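Local coordinates for putative uncharacterized protein (Mycobacterium tuberculosis, PDB 2ZQ5) that probably transfers a sulfuryl group to an acceptor molecule, as a mycobacterial member of the sulfotransferase family with its P-loop-type alpha/beta fold, at residues K91-V96 / A244-A249; P115-L120 / R227-N232. All coordinates share one frame; numbering follows the deposited sequence.

Contact 1 (K91-V96 / A244-A249)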
ATOM      1  N   LYS A  91      -9.067  17.219   5.614  1.00 12.91           N
ATOM      2  CA  LYS A  91      -8.319  18.036   6.563  1.00 13.51           C
ATOM      3  C   LYS A  91      -7.371  17.277   7.478  1.00 11.26           C
ATOM      4  O   LYS A  91      -7.763  16.330   8.162  1.00 11.10           O
ATOM      5  CB  LYS A  91      -9.285  18.868   7.418  1.00 17.56           C
ATOM      6  CG  LYS A  91     -10.112  19.868   6.621  1.00 23.83           C
ATOM      7  CD  LYS A  91      -9.215  20.853   5.882  1.00 26.79           C
ATOM      8  CE  LYS A  91     -10.025  21.838   5.051  1.00 27.89           C
ATOM      9  NZ  LYS A  91      -9.144  22.786   4.310  1.00 28.95           N
ATOM     10  N   ARG A  92      -6.119  17.727   7.484  1.00 10.09           N
ATOM     11  CA  ARG A  92      -5.059  17.152   8.306  1.00 10.01           C
ATOM     12  C   ARG A  92      -5.102  15.630   8.434  1.00  8.46           C
ATOM     13  O   ARG A  92      -5.237  15.085   9.535  1.00  8.25           O
ATOM     14  CB  ARG A  92      -5.073  17.796   9.699  1.00 10.41           C
ATOM     15  CG  ARG A  92      -4.914  19.317   9.677  1.00 11.71           C
ATOM     16  CD  ARG A  92      -4.806  19.873  11.091  1.00 13.46           C
ATOM     17  NE  ARG A  92      -3.483  19.661  11.675  1.00 12.54           N
ATOM     18  CZ  ARG A  92      -3.251  19.569  12.980  1.00 15.07           C
ATOM     19  NH1 ARG A  92      -4.255  19.661  13.840  1.00 18.00           N
ATOM     20  NH2 ARG A  92      -2.016  19.396  13.429  1.00 16.48           N
ATOM     21  N   PRO A  93      -4.996  14.923   7.300  1.00  7.93           N
ATOM     22  CA  PRO A  93      -5.016  13.457   7.312  1.00  7.39           C
ATOM     23  C   PRO A  93      -3.727  12.927   7.929  1.00  7.73           C
ATOM     24  O   PRO A  93      -2.695  13.603   7.896  1.00  7.88           O
ATOM     25  CB  PRO A  93      -5.125  13.104   5.830  1.00  8.36           C
ATOM     26  CG  PRO A  93      -4.368  14.239   5.166  1.00  6.33           C
ATOM     27  CD  PRO A  93      -4.905  15.438   5.922  1.00  7.05           C
ATOM     28  N   ILE A  94      -3.793  11.729   8.499  1.00  7.04           N
ATOM     29  CA  ILE A  94      -2.619  11.099   9.092  1.00  7.13           C
ATOM     30  C   ILE A  94      -2.112  10.012   8.153  1.00  6.82           C
ATOM     31  O   ILE A  94      -2.884   9.167   7.688  1.00  7.75           O
ATOM     32  CB  ILE A  94      -2.941  10.455  10.457  1.00  8.16           C
ATOM     33  CG1 ILE A  94      -3.313  11.540  11.468  1.00 11.18           C
ATOM     34  CG2 ILE A  94      -1.742   9.649  10.951  1.00 10.59           C
ATOM     35  CD1 ILE A  94      -3.735  11.001  12.820  1.00 12.91           C
ATOM     36  N   PHE A  95      -0.814  10.053   7.870  1.00  6.55           N
ATOM     37  CA  PHE A  95      -0.166   9.071   7.009  1.00  6.02           C
ATOM     38  C   PHE A  95       0.885   8.308   7.799  1.00  6.95           C
ATOM     39  O   PHE A  95       1.800   8.907   8.369  1.00  9.02           O
ATOM     40  CB  PHE A  95       0.513   9.764   5.827  1.00  4.68           C
ATOM     41  CG  PHE A  95      -0.436  10.201   4.750  1.00  4.98           C
ATOM     42  CD1 PHE A  95      -0.647   9.403   3.631  1.00  5.39           C
ATOM     43  CD2 PHE A  95      -1.117  11.411   4.847  1.00  7.54           C
ATOM     44  CE1 PHE A  95      -1.526   9.804   2.621  1.00  7.57           C
ATOM     45  CE2 PHE A  95      -1.997  11.820   3.841  1.00  7.63           C
ATOM     46  CZ  PHE A  95      -2.199  11.015   2.730  1.00  7.17           C
ATOM     47  N   VAL A  96       0.743   6.989   7.844  1.00  5.91           N
ATOM     48  CA  VAL A  96       1.703   6.143   8.533  1.00  6.63           C
ATOM     49  C   VAL A  96       2.566   5.473   7.472  1.00  5.90           C
ATOM     50  O   VAL A  96       2.064   5.029   6.439  1.00  6.65           O
ATOM     51  CB  VAL A  96       1.005   5.031   9.353  1.00  5.82           C
ATOM     52  CG1 VAL A  96       2.048   4.119   9.997  1.00  7.97           C
ATOM     53  CG2 VAL A  96       0.113   5.648  10.417  1.00  9.49           C
ATOM     54  N   ALA A 244       2.425  17.796  -1.523  1.00  6.65           N
ATOM     55  CA  ALA A 244       1.848  18.676  -2.537  1.00  7.51           C
ATOM     56  C   ALA A 244       0.337  18.455  -2.608  1.00  8.68           C
ATOM     57  O   ALA A 244      -0.436  19.393  -2.817  1.00 10.48           O
ATOM     58  CB  ALA A 244       2.481  18.401  -3.898  1.00  7.76           C
ATOM     59  N   THR A 245      -0.074  17.205  -2.423  1.00  7.21           N
ATOM     60  CA  THR A 245      -1.481  16.827  -2.479  1.00  7.29           C
ATOM     61  C   THR A 245      -2.216  17.074  -1.162  1.00  6.72           C
ATOM     62  O   THR A 245      -3.397  17.431  -1.155  1.00  7.00           O
ATOM     63  CB  THR A 245      -1.604  15.338  -2.854  1.00  6.77           C
ATOM     64  OG1 THR A 245      -0.882  15.098  -4.067  1.00  7.89           O
ATOM     65  CG2 THR A 245      -3.060  14.949  -3.057  1.00  6.97           C
ATOM     66  N   TYR A 246      -1.505  16.886  -0.056  1.00  6.51           N
ATOM     67  CA  TYR A 246      -2.054  17.065   1.286  1.00  7.48           C
ATOM     68  C   TYR A 246      -1.074  17.947   2.062  1.00  7.20           C
ATOM     69  O   TYR A 246      -0.325  17.462   2.911  1.00  6.73           O
ATOM     70  CB  TYR A 246      -2.168  15.705   1.978  1.00  6.71           C
ATOM     71  CG  TYR A 246      -2.943  14.654   1.210  1.00  6.46           C
ATOM     72  CD1 TYR A 246      -4.336  14.625   1.238  1.00  7.01           C
ATOM     73  CD2 TYR A 246      -2.279  13.662   0.485  1.00  5.42           C
ATOM     74  CE1 TYR A 246      -5.053  13.628   0.575  1.00  6.48           C
ATOM     75  CE2 TYR A 246      -2.988  12.660  -0.185  1.00  5.76           C
ATOM     76  CZ  TYR A 246      -4.374  12.647  -0.133  1.00  5.90           C
ATOM     77  OH  TYR A 246      -5.086  11.647  -0.761  1.00  6.52           O
ATOM     78  N   PRO A 247      -1.073  19.260   1.788  1.00  8.07           N
ATOM     79  CA  PRO A 247      -0.176  20.215   2.450  1.00  9.29           C
ATOM     80  C   PRO A 247      -0.157  20.203   3.976  1.00  7.80           C
ATOM     81  O   PRO A 247       0.873  20.493   4.590  1.00  9.32           O
ATOM     82  CB  PRO A 247      -0.639  21.562   1.893  1.00  9.04           C
ATOM     83  CG  PRO A 247      -1.162  21.206   0.535  1.00  9.79           C
ATOM     84  CD  PRO A 247      -1.939  19.945   0.811  1.00  9.83           C
ATOM     85  N   ASP A 248      -1.294  19.871   4.579  1.00  6.95           N
ATOM     86  CA  ASP A 248      -1.427  19.840   6.033  1.00  7.47           C
ATOM     87  C   ASP A 248      -1.338  18.435   6.627  1.00  7.37           C
ATOM     88  O   ASP A 248      -1.773  18.208   7.756  1.00  7.71           O
ATOM     89  CB  ASP A 248      -2.765  20.466   6.429  1.00  7.76           C
ATOM     90  CG  ASP A 248      -3.954  19.722   5.833  1.00  9.87           C
ATOM     91  OD1 ASP A 248      -3.734  18.796   5.020  1.00  8.71           O
ATOM     92  OD2 ASP A 248      -5.108  20.068   6.170  1.00 10.94           O
ATOM     93  N   ALA A 249      -0.766  17.498   5.879  1.00  6.80           N
ATOM     94  CA  ALA A 249      -0.656  16.122   6.349  1.00  6.58           C
ATOM     95  C   ALA A 249       0.160  15.944   7.623  1.00  8.00           C
ATOM     96  O   ALA A 249       1.097  16.699   7.895  1.00  8.21           O
ATOM     97  CB  ALA A 249      -0.073  15.239   5.248  1.00  7.01           C
TER
HETATM   98  O   HOH W   1      -6.751  20.535   4.068  1.00 18.85           O
HETATM   99  O   HOH W   2      -1.160  20.013   9.875  1.00 12.50           O

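Contact 2 (P115-L120 / R227-N232)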
ATOM      1  N   PRO A 115     -13.152   6.574  16.523  1.00 14.89           N
ATOM      2  CA  PRO A 115     -14.455   6.748  15.870  1.00 15.85           C
ATOM      3  C   PRO A 115     -14.563   8.033  15.048  1.00 14.12           C
ATOM      4  O   PRO A 115     -15.419   8.147  14.164  1.00 14.69           O
ATOM      5  CB  PRO A 115     -15.430   6.736  17.044  1.00 16.80           C
ATOM      6  CG  PRO A 115     -14.758   5.824  18.022  1.00 17.64           C
ATOM      7  CD  PRO A 115     -13.322   6.292  17.959  1.00 15.91           C
ATOM      8  N   ALA A 116     -13.699   8.999  15.353  1.00 12.25           N
ATOM      9  CA  ALA A 116     -13.679  10.280  14.657  1.00 11.93           C
ATOM     10  C   ALA A 116     -12.742  10.226  13.453  1.00 10.62           C
ATOM     11  O   ALA A 116     -12.538  11.225  12.764  1.00 12.70           O
ATOM     12  CB  ALA A 116     -13.241  11.383  15.613  1.00 13.48           C
ATOM     13  N   HIS A 117     -12.167   9.052  13.218  1.00 10.67           N
ATOM     14  CA  HIS A 117     -11.258   8.838  12.094  1.00  9.88           C
ATOM     15  C   HIS A 117     -11.873   7.819  11.145  1.00 10.40           C
ATOM     16  O   HIS A 117     -12.852   7.154  11.480  1.00 11.99           O
ATOM     17  CB  HIS A 117      -9.906   8.304  12.581  1.00 11.19           C
ATOM     18  CG  HIS A 117      -9.089   9.302  13.342  1.00 10.43           C
ATOM     19  ND1 HIS A 117      -7.863   8.993  13.888  1.00 11.19           N
ATOM     20  CD2 HIS A 117      -9.315  10.604  13.637  1.00 10.61           C
ATOM     21  CE1 HIS A 117      -7.367  10.061  14.487  1.00 10.78           C
ATOM     22  NE2 HIS A 117      -8.228  11.052  14.349  1.00 11.58           N
ATOM     23  N   GLN A 118     -11.298   7.707   9.954  1.00  9.27           N
ATOM     24  CA  GLN A 118     -11.770   6.748   8.968  1.00  8.65           C
ATOM     25  C   GLN A 118     -10.567   6.172   8.238  1.00  8.57           C
ATOM     26  O   GLN A 118      -9.581   6.875   7.998  1.00  9.56           O
ATOM     27  CB  GLN A 118     -12.732   7.415   7.972  1.00  7.65           C
ATOM     28  CG  GLN A 118     -12.113   8.509   7.112  1.00  7.27           C
ATOM     29  CD  GLN A 118     -13.099   9.096   6.117  1.00  7.22           C
ATOM     30  OE1 GLN A 118     -13.695   8.375   5.318  1.00  8.31           O
ATOM     31  NE2 GLN A 118     -13.268  10.413   6.157  1.00  8.90           N
ATOM     32  N   GLY A 119     -10.645   4.886   7.909  1.00  9.23           N
ATOM     33  CA  GLY A 119      -9.565   4.218   7.207  1.00  8.76           C
ATOM     34  C   GLY A 119     -10.045   3.588   5.915  1.00  8.75           C
ATOM     35  O   GLY A 119     -11.248   3.533   5.648  1.00  8.92           O
ATOM     36  N   LEU A 120      -9.103   3.101   5.115  1.00  7.34           N
ATOM     37  CA  LEU A 120      -9.413   2.487   3.830  1.00  6.92           C
ATOM     38  C   LEU A 120      -9.821   1.026   3.973  1.00  7.49           C
ATOM     39  O   LEU A 120      -8.997   0.122   3.854  1.00  8.50           O
ATOM     40  CB  LEU A 120      -8.199   2.593   2.905  1.00  7.75           C
ATOM     41  CG  LEU A 120      -8.381   2.088   1.473  1.00  8.22           C
ATOM     42  CD1 LEU A 120      -9.419   2.930   0.744  1.00 10.27           C
ATOM     43  CD2 LEU A 120      -7.046   2.158   0.757  1.00  8.67           C
ATOM     44  N   ARG A 227     -11.415  12.324  10.070  1.00  9.25           N
ATOM     45  CA  ARG A 227     -10.038  12.453   9.607  1.00  9.18           C
ATOM     46  C   ARG A 227      -9.574  11.149   8.985  1.00  9.04           C
ATOM     47  O   ARG A 227      -9.757  10.081   9.563  1.00  9.57           O
ATOM     48  CB  ARG A 227      -9.113  12.791  10.777  1.00 10.16           C
ATOM     49  CG  ARG A 227      -7.654  13.015  10.386  1.00  8.46           C
ATOM     50  CD  ARG A 227      -6.749  12.912  11.607  1.00 10.50           C
ATOM     51  NE  ARG A 227      -7.328  13.611  12.750  1.00 10.61           N
ATOM     52  CZ  ARG A 227      -7.374  14.933  12.879  1.00 11.52           C
ATOM     53  NH1 ARG A 227      -6.858  15.717  11.940  1.00 12.13           N
ATOM     54  NH2 ARG A 227      -7.974  15.474  13.931  1.00 14.02           N
ATOM     55  N   TRP A 228      -8.971  11.237   7.806  1.00  7.11           N
ATOM     56  CA  TRP A 228      -8.461  10.050   7.143  1.00  7.27           C
ATOM     57  C   TRP A 228      -7.155   9.586   7.779  1.00  7.20           C
ATOM     58  O   TRP A 228      -6.330  10.400   8.214  1.00  7.50           O
ATOM     59  CB  TRP A 228      -8.211  10.325   5.657  1.00  6.22           C
ATOM     60  CG  TRP A 228      -9.376  10.026   4.775  1.00  5.60           C
ATOM     61  CD1 TRP A 228     -10.299  10.913   4.298  1.00  5.75           C
ATOM     62  CD2 TRP A 228      -9.739   8.746   4.250  1.00  5.03           C
ATOM     63  NE1 TRP A 228     -11.213  10.261   3.501  1.00  5.93           N
ATOM     64  CE2 TRP A 228     -10.892   8.929   3.457  1.00  5.97           C
ATOM     65  CE3 TRP A 228      -9.198   7.458   4.373  1.00  6.12           C
ATOM     66  CZ2 TRP A 228     -11.516   7.871   2.788  1.00  6.62           C
ATOM     67  CZ3 TRP A 228      -9.818   6.406   3.709  1.00  6.99           C
ATOM     68  CH2 TRP A 228     -10.966   6.620   2.926  1.00  6.00           C
ATOM     69  N   VAL A 229      -6.989   8.270   7.837  1.00  7.50           N
ATOM     70  CA  VAL A 229      -5.783   7.645   8.359  1.00  6.89           C
ATOM     71  C   VAL A 229      -5.350   6.673   7.267  1.00  7.42           C
ATOM     72  O   VAL A 229      -6.118   5.793   6.868  1.00  8.74           O
ATOM     73  CB  VAL A 229      -6.051   6.859   9.657  1.00  8.22           C
ATOM     74  CG1 VAL A 229      -4.765   6.187  10.123  1.00  9.19           C
ATOM     75  CG2 VAL A 229      -6.581   7.795  10.738  1.00  9.88           C
ATOM     76  N   LEU A 230      -4.125   6.848   6.782  1.00  5.81           N
ATOM     77  CA  LEU A 230      -3.578   6.013   5.718  1.00  5.85           C
ATOM     78  C   LEU A 230      -2.281   5.350   6.147  1.00  5.82           C
ATOM     79  O   LEU A 230      -1.618   5.811   7.072  1.00  6.97           O
ATOM     80  CB  LEU A 230      -3.269   6.863   4.477  1.00  6.82           C
ATOM     81  CG  LEU A 230      -4.331   7.721   3.779  1.00  6.73           C
ATOM     82  CD1 LEU A 230      -5.559   6.865   3.496  1.00  8.08           C
ATOM     83  CD2 LEU A 230      -4.710   8.928   4.640  1.00  8.41           C
ATOM     84  N   LYS A 231      -1.928   4.260   5.473  1.00  6.14           N
ATOM     85  CA  LYS A 231      -0.665   3.582   5.746  1.00  5.19           C
ATOM     86  C   LYS A 231      -0.183   2.906   4.470  1.00  5.38           C
ATOM     87  O   LYS A 231      -0.952   2.222   3.792  1.00  5.99           O
ATOM     88  CB  LYS A 231      -0.810   2.546   6.865  1.00  6.21           C
ATOM     89  CG  LYS A 231       0.533   1.985   7.348  1.00  7.53           C
ATOM     90  CD  LYS A 231       0.925   0.681   6.663  1.00  8.77           C
ATOM     91  CE  LYS A 231       0.187  -0.499   7.280  1.00 10.10           C
ATOM     92  NZ  LYS A 231       0.805  -1.808   6.913  1.00 11.73           N
ATOM     93  N   ASN A 232       1.090   3.100   4.139  1.00  4.91           N
ATOM     94  CA  ASN A 232       1.647   2.490   2.938  1.00  5.15           C
ATOM     95  C   ASN A 232       3.138   2.760   2.806  1.00  5.64           C
ATOM     96  O   ASN A 232       3.617   3.829   3.178  1.00  6.66           O
ATOM     97  CB  ASN A 232       0.946   3.043   1.696  1.00  5.43           C
ATOM     98  CG  ASN A 232       1.118   2.152   0.488  1.00  6.04           C
ATOM     99  OD1 ASN A 232       0.842   0.952   0.546  1.00  6.35           O
ATOM    100  ND2 ASN A 232       1.562   2.734  -0.625  1.00  7.20           N
TER
HETATM  101  O   HOH W   3      -9.365  13.350  15.499  1.00 16.78           O
HETATM  102  O   HOH W   4     -13.861  11.966   3.579  1.00  9.76           O
HETATM  103  O   HOH W   5      -6.308   3.517   5.610  1.00  7.66           O

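Contact 1 (K91-V96 / A244-A249)
Arg92 and Ala249, their CA atoms 4.9 Å apart, mark where strands 94-97 and 250-255 of the parallel sulfotransferase sheet begin side by side. Chain 244-249 leaves helix 239-245 at Tyr246 and reverses through a type I turn, closed by the hydrogen bond from Ala249 N to Tyr246 O; Pro93 and Leu250 carry on the backbone pairing. Asp248, in the turn, binds the other chain through OD2, which takes a nearly straight hydrogen bond from Arg92 N (2.9 Å, 164°), arriving from above the carboxylate plane, and another from a water that Lys91 NZ approaches weakly. With CG in the crowded position between the backbone N and carbonyl carbon (chi1 60°), the carboxylate is turned toward Arg92 N. Arg92 NE reaches Asp248 O through a second water, while its NH2 bonds Phe335 O. Next to these polar contacts, buried apolar side chains meet. Pro93 CG rests 3.9 Å from Tyr246 CD1, and Ala249 CB meets Phe95 CD2. The Phe95 and Tyr246 rings meet obliquely, planes 51° apart, with Tyr246 OH hydrogen-bonded to His212. Phe95 CZ stands off-centre over one tyrosine face, 3.4 Å from Tyr246 CE2, while Thr245 CG2 covers the opposite face.

Contact 2 (P115-L120 / R227-N232)
Three backbone hydrogen bonds define the pairing of strands 117-119 and 227-231: Arg227 N to Ala116 O, Gln118 N to Arg227 O and Val229 N to Gln118 O. Gln118 bonds through N-H and C=O to Arg227 and Val229, the neighbours of its partner Trp228, as in parallel strands, and the last bond runs nearly along the carbonyl axis (C=O...N 169°). Farther on, a water bridges Leu120 N and Val229 O.

Stacking dominates the face bearing Gln118 and Trp228. The Gln118 amide lies almost flat on the indole, planes 13° apart, with CD 3.4 Å above the ring plane; its CG makes a CH-pi contact with the five-membered ring, 3.8 Å from the centroid. One water accepts from both Gln118 NE2 and Trp228 NE1, while OE1 accepts a hydrogen bond from Arg131 NH1 and NE2 also bonds Lys226 O, fixing the amide's rotation.

Polar and apolar contacts mix on the face of His117, Arg227 and Val229. His117 and Arg227 run alongside each other, imidazole and guanidinium planes nearly perpendicular; a water joins His117 NE2 to Arg227 NH2, and Arg227 NH1 is hydrogen-bonded to Arg92 O. Val229 CG2 packs 3.6 Å from His117 ND1, which is hydrogen-bonded to Leu111 O.

With helix 104-111 packed against Val229 and helix 206-219 against Trp228, this edge strand and its neighbour display the helix-covered parallel sheet of the P-loop-type sulfotransferase fold.

Contact 1 and contact 2, their centres about 11 Å apart, both reach one parallel sheet and meet where strands 94-97 and 227-231 are neighbours. Two probable backbone hydrogen bonds join them there: Val96 N to Leu230 O at 2.7 Å and Leu230 N to Ile94 O at 2.8 Å. Side chains continue the junction, with Phe95 CE1 3.7 Å from Leu230 CG. Along the sequence contact 2 is nested within the loop closed by contact 1. Strand 94-97 leads toward helix 104-111, the strand-loop-helix unit whose loop, in related sulfotransferases, binds the phosphosulfate donor, so Lys231, whose NZ is hydrogen-bonded to Thr104 OG1 and Thr105 OG1 and salt-bridged to Glu173, probably borders that site.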